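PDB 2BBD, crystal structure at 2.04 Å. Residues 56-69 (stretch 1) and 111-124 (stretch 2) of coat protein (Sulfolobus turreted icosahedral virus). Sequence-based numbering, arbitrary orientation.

Stretch 1 56-69: FPYNLVQTFNLSYE
Stretch 2 111-124: NLNVMWEFDLARFP

Stretch 1 enters through a cis peptide bond before Pro-57 and a 3-10 segment, 58-60, in which Leu-60 N donates to Pro-57 O (3.0 Å), then extends as strand 61-68. Stretch 2 is a β-strand from Asn-111, already under way before it, and turns a corner at Ala-121 (phi/psi 56/-114) and Arg-122; Ala-121 N donates a hydrogen bond to Asp-119 OD2 (2.8 Å). The strand axes run in the same general direction, crossing at -27° and approaching to 10.3 Å. CA atoms of Tyr-58 and Val-114 lie 7.0 Å apart, those of Leu-66 and Phe-118 8.7 Å.

No hydrogen bond joins the stretches; the contact, mainly apolar, buries 679 Å² summed over both sides. Alternation points Phe-64, Leu-66 and Tyr-68 toward stretch 2, and Val-114, Trp-116, Phe-118 and Leu-120 toward stretch 1, while polar Asn-65 and Ser-67 point away. Trp-116 (chi1 m, chi2 -95°) is the most covered residue: Phe-64 (m, -65°) directs its edge at the indole face, Phe-64 CE2 to Trp-116 CG 3.5 Å, and Val-61 CG2 meets Trp-116 CH2 at 3.6 Å. Phe-118 (m, 75°) in turn points its edge at the Phe-64 face, Phe-118 CZ to Phe-64 CG 3.5 Å, planes at 87°. Tyr-58 (m) packs CD1 on Val-114 CG1 (3.6 Å). Leucine pairs add aliphatic contacts: Leu-60 CD1 to Leu-112 CD1, 3.7 Å; Leu-66 CD2 to Leu-120 CD1, 4.0 Å. Beyond the corner, Phe-123 (t) sets CZ over the Tyr-68 (p) face, 3.5 Å from Tyr-68 CD1.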

# COMPACT_ATOMS: atom_id res chain seq x y z
N PHE A 56 -4.91 13.28 -5.25
CA PHE A 56 -3.93 13.72 -6.24
C PHE A 56 -2.74 14.17 -5.39
O PHE A 56 -2.93 14.71 -4.30
CB PHE A 56 -4.47 14.89 -7.08
CG PHE A 56 -3.40 15.63 -7.85
CD1 PHE A 56 -2.64 16.63 -7.24
CD2 PHE A 56 -3.12 15.30 -9.18
CE1 PHE A 56 -1.62 17.29 -7.94
CE2 PHE A 56 -2.10 15.95 -9.88
CZ PHE A 56 -1.34 16.95 -9.26
N PRO A 57 -1.50 13.98 -5.87
CA PRO A 57 -1.06 13.38 -7.13
C PRO A 57 -0.89 11.85 -7.15
O PRO A 57 -0.56 11.27 -8.19
CB PRO A 57 0.25 14.12 -7.39
CG PRO A 57 0.84 14.21 -6.01
CD PRO A 57 -0.36 14.56 -5.13
N TYR A 58 -1.12 11.19 -6.02
CA TYR A 58 -0.97 9.74 -5.96
C TYR A 58 -1.87 8.98 -6.92
O TYR A 58 -1.49 7.91 -7.40
CB TYR A 58 -1.21 9.20 -4.54
CG TYR A 58 -0.16 9.64 -3.55
CD1 TYR A 58 1.19 9.35 -3.76
CD2 TYR A 58 -0.52 10.32 -2.39
CE1 TYR A 58 2.15 9.74 -2.84
CE2 TYR A 58 0.44 10.71 -1.46
CZ TYR A 58 1.77 10.41 -1.69
OH TYR A 58 2.71 10.79 -0.77
N ASN A 59 -3.05 9.53 -7.21
CA ASN A 59 -3.95 8.84 -8.13
C ASN A 59 -3.57 9.00 -9.61
O ASN A 59 -4.36 8.68 -10.51
CB ASN A 59 -5.41 9.27 -7.91
CG ASN A 59 -5.66 10.74 -8.20
OD1 ASN A 59 -4.75 11.48 -8.57
ND2 ASN A 59 -6.90 11.15 -8.04
N LEU A 60 -2.36 9.50 -9.86
CA LEU A 60 -1.87 9.59 -11.24
C LEU A 60 -1.49 8.17 -11.66
O LEU A 60 -1.18 7.90 -12.83
CB LEU A 60 -0.68 10.54 -11.35
CG LEU A 60 -1.02 12.03 -11.27
CD1 LEU A 60 0.26 12.85 -11.45
CD2 LEU A 60 -2.03 12.40 -12.35
N VAL A 61 -1.47 7.27 -10.67
CA VAL A 61 -1.23 5.85 -10.92
C VAL A 61 -2.50 5.21 -10.41
O VAL A 61 -2.89 5.43 -9.26
CB VAL A 61 -0.02 5.27 -10.12
CG1 VAL A 61 -0.14 3.75 -10.06
CG2 VAL A 61 1.31 5.61 -10.82
N GLN A 62 -3.17 4.45 -11.28
CA GLN A 62 -4.39 3.79 -10.87
C GLN A 62 -4.07 2.60 -9.96
O GLN A 62 -4.55 2.55 -8.82
CB GLN A 62 -5.19 3.32 -12.09
CG GLN A 62 -6.54 2.68 -11.74
CD GLN A 62 -7.50 2.63 -12.91
OE1 GLN A 62 -7.80 3.66 -13.53
NE2 GLN A 62 -8.01 1.43 -13.22
N THR A 63 -3.25 1.66 -10.43
CA THR A 63 -2.89 0.51 -9.60
C THR A 63 -1.46 0.02 -9.82
O THR A 63 -0.89 0.18 -10.90
CB THR A 63 -3.81 -0.71 -9.86
OG1 THR A 63 -3.61 -1.18 -11.19
CG2 THR A 63 -5.27 -0.35 -9.68
N PHE A 64 -0.89 -0.56 -8.77
CA PHE A 64 0.44 -1.15 -8.82
C PHE A 64 0.26 -2.64 -8.58
O PHE A 64 -0.45 -3.04 -7.65
CB PHE A 64 1.36 -0.65 -7.70
CG PHE A 64 1.93 0.71 -7.94
CD1 PHE A 64 2.81 0.93 -8.98
CD2 PHE A 64 1.62 1.76 -7.08
CE1 PHE A 64 3.39 2.19 -9.16
CE2 PHE A 64 2.19 3.01 -7.25
CZ PHE A 64 3.08 3.23 -8.29
N ASN A 65 0.89 -3.45 -9.41
CA ASN A 65 0.82 -4.89 -9.22
C ASN A 65 2.23 -5.48 -9.28
O ASN A 65 2.90 -5.39 -10.31
CB ASN A 65 -0.08 -5.53 -10.26
CG ASN A 65 -0.32 -7.00 -9.99
OD1 ASN A 65 0.56 -7.84 -10.23
ND2 ASN A 65 -1.49 -7.31 -9.46
N LEU A 66 2.67 -6.07 -8.18
CA LEU A 66 3.99 -6.68 -8.12
C LEU A 66 3.81 -8.19 -7.97
O LEU A 66 3.18 -8.66 -7.02
CB LEU A 66 4.80 -6.14 -6.94
CG LEU A 66 6.22 -6.70 -6.83
CD1 LEU A 66 7.05 -6.26 -8.04
CD2 LEU A 66 6.87 -6.22 -5.55
N SER A 67 4.34 -8.93 -8.94
CA SER A 67 4.21 -10.37 -8.93
C SER A 67 5.41 -11.06 -9.57
O SER A 67 6.22 -10.44 -10.25
CB SER A 67 2.94 -10.76 -9.69
OG SER A 67 3.10 -10.49 -11.07
N TYR A 68 5.52 -12.37 -9.33
CA TYR A 68 6.61 -13.17 -9.89
C TYR A 68 6.04 -14.54 -10.25
O TYR A 68 4.98 -14.93 -9.75
CB TYR A 68 7.76 -13.31 -8.89
CG TYR A 68 7.40 -14.00 -7.59
CD1 TYR A 68 6.69 -13.32 -6.60
CD2 TYR A 68 7.72 -15.33 -7.38
CE1 TYR A 68 6.32 -13.97 -5.42
CE2 TYR A 68 7.36 -15.98 -6.21
CZ TYR A 68 6.66 -15.30 -5.23
OH TYR A 68 6.26 -15.96 -4.09
N GLU A 69 6.75 -15.24 -11.13
CA GLU A 69 6.33 -16.56 -11.57
C GLU A 69 4.92 -16.56 -12.13
O GLU A 69 4.20 -17.55 -12.03
CB GLU A 69 6.43 -17.57 -10.43
CG GLU A 69 7.81 -18.18 -10.33
CD GLU A 69 8.02 -18.90 -9.02
OE1 GLU A 69 7.08 -19.58 -8.56
OE2 GLU A 69 9.13 -18.78 -8.46
N ASN A 111 6.31 21.42 -11.39
CA ASN A 111 7.13 20.22 -11.26
C ASN A 111 6.35 19.06 -10.67
O ASN A 111 5.55 19.23 -9.76
CB ASN A 111 8.36 20.50 -10.37
CG ASN A 111 9.14 21.71 -10.83
OD1 ASN A 111 9.44 21.86 -12.01
ND2 ASN A 111 9.50 22.58 -9.88
N LEU A 112 6.59 17.87 -11.21
CA LEU A 112 5.94 16.66 -10.73
C LEU A 112 7.00 15.70 -10.17
O LEU A 112 8.01 15.41 -10.83
CB LEU A 112 5.19 15.99 -11.89
CG LEU A 112 4.59 14.59 -11.69
CD1 LEU A 112 3.42 14.62 -10.69
CD2 LEU A 112 4.11 14.11 -13.04
N ASN A 113 6.76 15.22 -8.95
CA ASN A 113 7.67 14.28 -8.28
C ASN A 113 6.92 13.53 -7.20
O ASN A 113 6.70 14.04 -6.09
CB ASN A 113 8.88 15.03 -7.68
CG ASN A 113 9.82 14.10 -6.91
OD1 ASN A 113 9.74 12.88 -7.02
ND2 ASN A 113 10.72 14.68 -6.13
N VAL A 114 6.50 12.32 -7.55
CA VAL A 114 5.74 11.44 -6.67
C VAL A 114 6.52 10.14 -6.44
O VAL A 114 7.06 9.55 -7.38
CB VAL A 114 4.38 11.09 -7.30
CG1 VAL A 114 3.49 10.36 -6.29
CG2 VAL A 114 3.70 12.37 -7.81
N MSE A 115 6.56 9.69 -5.19
CA MSE A 115 7.28 8.48 -4.86
C MSE A 115 6.44 7.42 -4.15
O MSE A 115 5.53 7.74 -3.37
CB MSE A 115 8.49 8.82 -3.99
CG MSE A 115 9.42 7.64 -3.76
SE MSE A 115 10.86 8.04 -2.54
CE MSE A 115 12.08 8.90 -3.76
N TRP A 116 6.77 6.16 -4.43
CA TRP A 116 6.13 5.00 -3.82
C TRP A 116 7.22 3.97 -3.61
O TRP A 116 8.14 3.87 -4.42
CB TRP A 116 5.10 4.35 -4.73
CG TRP A 116 3.91 5.17 -5.08
CD1 TRP A 116 2.70 5.16 -4.46
CD2 TRP A 116 3.77 6.00 -6.23
NE1 TRP A 116 1.80 5.92 -5.16
CE2 TRP A 116 2.43 6.45 -6.26
CE3 TRP A 116 4.64 6.42 -7.25
CZ2 TRP A 116 1.93 7.28 -7.27
CZ3 TRP A 116 4.14 7.25 -8.26
CH2 TRP A 116 2.80 7.67 -8.25
N GLU A 117 7.13 3.20 -2.53
CA GLU A 117 8.11 2.16 -2.26
C GLU A 117 7.41 0.86 -1.93
O GLU A 117 6.31 0.86 -1.36
CB GLU A 117 9.03 2.53 -1.10
CG GLU A 117 9.91 3.72 -1.37
CD GLU A 117 11.06 3.84 -0.39
OE1 GLU A 117 10.84 3.64 0.83
OE2 GLU A 117 12.19 4.14 -0.84
N PHE A 118 8.04 -0.24 -2.31
CA PHE A 118 7.52 -1.57 -2.06
C PHE A 118 8.53 -2.28 -1.18
O PHE A 118 9.69 -2.48 -1.55
CB PHE A 118 7.34 -2.35 -3.38
CG PHE A 118 6.44 -1.66 -4.37
CD1 PHE A 118 6.89 -0.56 -5.10
CD2 PHE A 118 5.13 -2.09 -4.55
CE1 PHE A 118 6.04 0.11 -5.98
CE2 PHE A 118 4.27 -1.44 -5.42
CZ PHE A 118 4.72 -0.33 -6.14
N ASP A 119 8.10 -2.64 0.02
CA ASP A 119 8.96 -3.34 0.95
C ASP A 119 8.78 -4.83 0.64
O ASP A 119 7.69 -5.36 0.77
CB ASP A 119 8.55 -3.01 2.38
CG ASP A 119 9.44 -3.66 3.42
OD1 ASP A 119 9.29 -3.32 4.60
OD2 ASP A 119 10.28 -4.53 3.06
N LEU A 120 9.85 -5.48 0.21
CA LEU A 120 9.80 -6.90 -0.11
C LEU A 120 10.49 -7.74 0.95
O LEU A 120 10.88 -8.87 0.68
CB LEU A 120 10.45 -7.20 -1.46
CG LEU A 120 9.72 -6.81 -2.74
CD1 LEU A 120 9.67 -5.31 -2.88
CD2 LEU A 120 10.44 -7.44 -3.93
N ALA A 121 10.65 -7.19 2.16
CA ALA A 121 11.33 -7.92 3.23
C ALA A 121 12.70 -8.28 2.66
O ALA A 121 13.52 -7.39 2.41
CB ALA A 121 10.54 -9.17 3.60
N ARG A 122 12.97 -9.56 2.48
CA ARG A 122 14.24 -9.96 1.87
C ARG A 122 13.91 -11.08 0.91
O ARG A 122 14.16 -12.25 1.17
CB ARG A 122 15.26 -10.41 2.92
CG ARG A 122 16.69 -10.24 2.42
CD ARG A 122 17.72 -10.71 3.43
NE ARG A 122 17.62 -12.14 3.67
CZ ARG A 122 18.50 -12.83 4.40
NH1 ARG A 122 19.54 -12.20 4.96
NH2 ARG A 122 18.34 -14.13 4.57
N PHE A 123 13.33 -10.68 -0.22
CA PHE A 123 12.88 -11.58 -1.28
C PHE A 123 14.03 -12.29 -2.00
O PHE A 123 14.97 -11.65 -2.48
CB PHE A 123 12.06 -10.78 -2.28
CG PHE A 123 11.26 -11.61 -3.22
CD1 PHE A 123 10.14 -12.30 -2.78
CD2 PHE A 123 11.62 -11.70 -4.56
CE1 PHE A 123 9.38 -13.08 -3.66
CE2 PHE A 123 10.88 -12.48 -5.45
CZ PHE A 123 9.75 -13.16 -5.00
N PRO A 124 13.97 -13.63 -2.08
CA PRO A 124 15.01 -14.43 -2.74
C PRO A 124 14.83 -14.38 -4.26
O PRO A 124 14.52 -15.38 -4.92
CB PRO A 124 14.77 -15.82 -2.16
CG PRO A 124 13.27 -15.87 -2.05
CD PRO A 124 12.91 -14.49 -1.52